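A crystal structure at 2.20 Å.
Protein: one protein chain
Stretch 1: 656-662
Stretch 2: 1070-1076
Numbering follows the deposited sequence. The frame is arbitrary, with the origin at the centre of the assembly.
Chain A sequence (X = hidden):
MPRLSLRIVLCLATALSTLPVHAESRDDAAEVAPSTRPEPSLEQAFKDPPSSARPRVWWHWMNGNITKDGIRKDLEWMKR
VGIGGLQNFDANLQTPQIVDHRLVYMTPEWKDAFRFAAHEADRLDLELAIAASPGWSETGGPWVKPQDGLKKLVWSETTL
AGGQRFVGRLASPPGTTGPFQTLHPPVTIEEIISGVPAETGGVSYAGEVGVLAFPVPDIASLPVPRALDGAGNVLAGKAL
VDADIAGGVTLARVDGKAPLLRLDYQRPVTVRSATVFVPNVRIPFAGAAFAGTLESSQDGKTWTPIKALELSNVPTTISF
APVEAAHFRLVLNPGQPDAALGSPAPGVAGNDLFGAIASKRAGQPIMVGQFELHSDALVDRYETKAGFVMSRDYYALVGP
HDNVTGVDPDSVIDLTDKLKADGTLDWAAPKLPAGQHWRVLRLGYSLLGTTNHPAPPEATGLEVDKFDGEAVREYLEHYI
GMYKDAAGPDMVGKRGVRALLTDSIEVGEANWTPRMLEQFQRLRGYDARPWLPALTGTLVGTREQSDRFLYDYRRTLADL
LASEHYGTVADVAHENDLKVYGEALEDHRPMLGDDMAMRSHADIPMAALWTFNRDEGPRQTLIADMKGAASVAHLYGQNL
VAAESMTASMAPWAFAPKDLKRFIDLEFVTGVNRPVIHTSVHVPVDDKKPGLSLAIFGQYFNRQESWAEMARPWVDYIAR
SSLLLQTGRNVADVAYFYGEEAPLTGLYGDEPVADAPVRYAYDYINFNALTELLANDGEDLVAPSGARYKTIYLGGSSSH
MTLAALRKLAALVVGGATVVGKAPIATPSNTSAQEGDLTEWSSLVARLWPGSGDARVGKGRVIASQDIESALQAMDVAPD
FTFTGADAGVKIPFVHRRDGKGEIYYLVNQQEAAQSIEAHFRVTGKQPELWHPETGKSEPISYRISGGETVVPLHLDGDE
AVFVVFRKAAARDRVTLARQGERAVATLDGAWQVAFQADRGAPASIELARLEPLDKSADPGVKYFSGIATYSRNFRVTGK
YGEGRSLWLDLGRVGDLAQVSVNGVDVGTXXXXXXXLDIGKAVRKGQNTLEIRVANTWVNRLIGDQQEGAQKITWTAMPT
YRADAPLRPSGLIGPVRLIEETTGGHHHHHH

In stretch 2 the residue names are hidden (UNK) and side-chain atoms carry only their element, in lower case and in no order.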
# COMPACT_ATOMS: atom_id res chain seq x y z
N ALA A 656 18.69 13.96 -6.18
CA ALA A 656 18.39 15.37 -6.28
C ALA A 656 17.01 15.45 -6.92
O ALA A 656 16.52 14.45 -7.45
CB ALA A 656 19.44 16.11 -7.12
N PRO A 657 16.35 16.61 -6.88
CA PRO A 657 14.99 16.69 -7.45
C PRO A 657 14.91 16.20 -8.88
O PRO A 657 13.88 15.63 -9.28
CB PRO A 657 14.65 18.17 -7.32
CG PRO A 657 15.46 18.62 -6.14
CD PRO A 657 16.75 17.89 -6.26
N LYS A 658 15.98 16.33 -9.63
CA LYS A 658 16.00 15.87 -11.00
C LYS A 658 15.72 14.37 -11.05
O LYS A 658 15.13 13.90 -11.96
CB LYS A 658 17.28 16.28 -11.75
CG LYS A 658 18.38 15.26 -11.78
CD LYS A 658 19.73 15.85 -12.15
CE LYS A 658 19.73 16.56 -13.50
NZ LYS A 658 21.02 16.59 -14.20
N ASP A 659 16.16 13.64 -10.06
CA ASP A 659 15.92 12.20 -10.00
C ASP A 659 14.56 11.84 -9.45
O ASP A 659 14.12 10.70 -9.61
CB ASP A 659 16.97 11.52 -9.13
CG ASP A 659 18.37 11.83 -9.58
OD1 ASP A 659 18.73 11.37 -10.67
OD2 ASP A 659 19.09 12.53 -8.83
N LEU A 660 13.90 12.77 -8.75
CA LEU A 660 12.67 12.43 -8.07
C LEU A 660 11.43 12.81 -8.84
O LEU A 660 10.35 12.31 -8.52
CB LEU A 660 12.64 13.11 -6.70
CG LEU A 660 13.83 12.77 -5.80
CD1 LEU A 660 13.78 13.60 -4.51
CD2 LEU A 660 13.81 11.27 -5.48
N LYS A 661 11.55 13.66 -9.85
CA LYS A 661 10.36 14.25 -10.47
C LYS A 661 9.42 13.18 -11.01
O LYS A 661 8.21 13.22 -10.77
CB LYS A 661 10.78 15.20 -11.59
CG LYS A 661 9.66 16.01 -12.19
CD LYS A 661 10.16 16.68 -13.47
CE LYS A 661 9.08 17.48 -14.17
NZ LYS A 661 7.85 16.68 -14.52
N ARG A 662 9.97 12.21 -11.75
CA ARG A 662 9.15 11.15 -12.33
C ARG A 662 8.40 10.34 -11.27
O ARG A 662 7.32 9.80 -11.56
CB ARG A 662 10.02 10.21 -13.17
CG ARG A 662 11.23 9.68 -12.42
CD ARG A 662 12.24 8.97 -13.33
NE ARG A 662 11.93 7.55 -13.32
CZ ARG A 662 12.68 6.60 -12.79
NH1 ARG A 662 13.85 6.88 -12.24
NH2 ARG A 662 12.24 5.35 -12.83
N UNK A 1070 16.66 26.25 -11.64
CA UNK A 1070 16.43 25.18 -12.59
C UNK A 1070 16.91 23.88 -11.94
O UNK A 1070 18.09 23.77 -11.57
c UNK A 1070 17.16 25.46 -13.90
N UNK A 1071 16.00 22.92 -11.78
CA UNK A 1071 16.34 21.68 -11.11
C UNK A 1071 16.07 20.43 -11.93
O UNK A 1071 16.26 19.32 -11.43
c UNK A 1071 13.11 19.45 -10.26
n UNK A 1071 12.12 22.84 -9.78
c UNK A 1071 10.64 20.85 -10.18
c UNK A 1071 10.67 19.50 -10.40
c UNK A 1071 11.86 21.51 -10.00
c UNK A 1071 13.48 23.00 -9.66
c UNK A 1071 14.12 21.81 -9.81
c UNK A 1071 13.10 20.84 -10.04
c UNK A 1071 15.61 21.57 -9.75
c UNK A 1071 11.88 18.80 -10.44
N UNK A 1072 15.66 20.57 -13.20
CA UNK A 1072 15.54 19.42 -14.08
C UNK A 1072 15.66 19.92 -15.52
O UNK A 1072 15.50 21.11 -15.79
n UNK A 1072 12.68 19.50 -15.66
c UNK A 1072 14.22 18.65 -13.85
c UNK A 1072 12.01 20.01 -13.64
n UNK A 1072 11.13 20.50 -14.57
c UNK A 1072 13.00 19.38 -14.32
c UNK A 1072 11.55 20.18 -15.78
N UNK A 1073 15.92 18.99 -16.43
CA UNK A 1073 16.16 19.35 -17.82
C UNK A 1073 14.83 19.55 -18.54
O UNK A 1073 13.88 18.82 -18.28
c UNK A 1073 17.01 18.28 -18.51
N UNK A 1074 14.76 20.55 -19.44
CA UNK A 1074 15.86 21.48 -19.73
C UNK A 1074 16.03 22.57 -18.68
O UNK A 1074 15.06 23.21 -18.25
c UNK A 1074 13.58 20.79 -20.29
c UNK A 1074 14.00 21.94 -21.19
c UNK A 1074 15.48 22.08 -21.10
N UNK A 1075 17.28 22.79 -18.28
CA UNK A 1075 17.64 23.77 -17.26
C UNK A 1075 17.62 25.14 -17.92
O UNK A 1075 18.64 25.66 -18.37
c UNK A 1075 18.83 22.31 -14.47
c UNK A 1075 19.29 20.97 -16.39
o UNK A 1075 19.16 18.85 -13.39
c UNK A 1075 18.87 21.19 -13.67
c UNK A 1075 19.34 19.83 -15.58
c UNK A 1075 19.05 22.23 -15.84
c UNK A 1075 19.02 23.46 -16.69
c UNK A 1075 19.13 19.96 -14.22
N UNK A 1076 16.44 25.75 -17.95
CA UNK A 1076 16.27 26.98 -18.70
C UNK A 1076 15.43 27.94 -17.87
O UNK A 1076 14.42 27.53 -17.29
n UNK A 1076 14.33 27.90 -24.76
n UNK A 1076 15.15 26.69 -22.96
c UNK A 1076 15.18 27.00 -24.26
c UNK A 1076 15.63 26.67 -20.06
c UNK A 1076 14.25 27.29 -21.99
c UNK A 1076 15.02 27.82 -20.79
n UNK A 1076 16.04 26.39 -25.06
O HOH W 1 17.84 18.45 -9.40

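Position 1070 carries a single side-chain carbon, bonded to CA and going no further. Its CB lies 9.3 Å from Lys 658 CE and touches nothing on stretch 1. One carbon and no more identifies Ala 1070.

Position 1071 has one carbon followed by fused five- and six-membered rings holding eight carbons and one nitrogen, an indole, and its CA-to-CB bond points toward stretch 1. The six-membered part of the ring system meets Pro 657 and Lys 661. This is Trp 1071. Its CE3 lies 3.6 Å from Pro 657 CB, an apolar contact with an oblique approach to the ring, while its CZ3 is 3.9 Å from Lys 661 CB, which sits at the ring edge, near its plane.

Position 1072 has one carbon, then a five-membered ring of three carbons and two nitrogens, with Lys 661 CE over one face. That imidazole identifies His 1072. Lys 661 CE stands 3.9 Å from the centroid of the His 1072 ring and 21° off the ring normal, the geometry of a CH-pi contact over the face; the closest atom pair is Lys 661 CE to His 1072 NE2 at 3.7 Å. The other ring nitrogen, His 1072 ND1, donates to the backbone O of position 1073 at 3.0 Å with an angle of 160°.

Position 1073 again has a lone side-chain carbon, its CB 6.0 Å from Lys 658 CE, and is therefore Ala 1073.

Position 1074 has three carbons that close a ring onto the backbone nitrogen, which defines Pro 1074. The peptide bond before it is cis, and its CB stays 8.3 Å from Lys 661 CE.

Position 1075 shows one carbon, then a six-carbon ring bearing one oxygen, a phenol. Its CA-to-CB bond points sideways, but the end of the side chain comes nearer, to Lys 658 CE, which sits at the ring edge, near its plane. This is Tyr 1075. The 2.4 Å between Lys 658 CE and Tyr 1075 OH is a clash in the model and supports no interaction.

Position 1076 has three carbons, a nitrogen, and a carbon carrying two more nitrogens. The guanidinium identifies Arg 1076, whose side chain is out of reach of stretch 1.

The contact buries 322 Å², both sides summed, and has no direct hydrogen bond across it. Packing is provided by Pro 657 and Lys 661 against Trp 1071, together with the Lys 661 methylene over the His 1072 face. A polar link comes through water 1, which accepts from Lys 658 N at 2.8 Å and donates to Trp 1071 O at 2.7 Å, thereby joining the two backbones.

Stretch 2 1070-1076: AWHAPYR
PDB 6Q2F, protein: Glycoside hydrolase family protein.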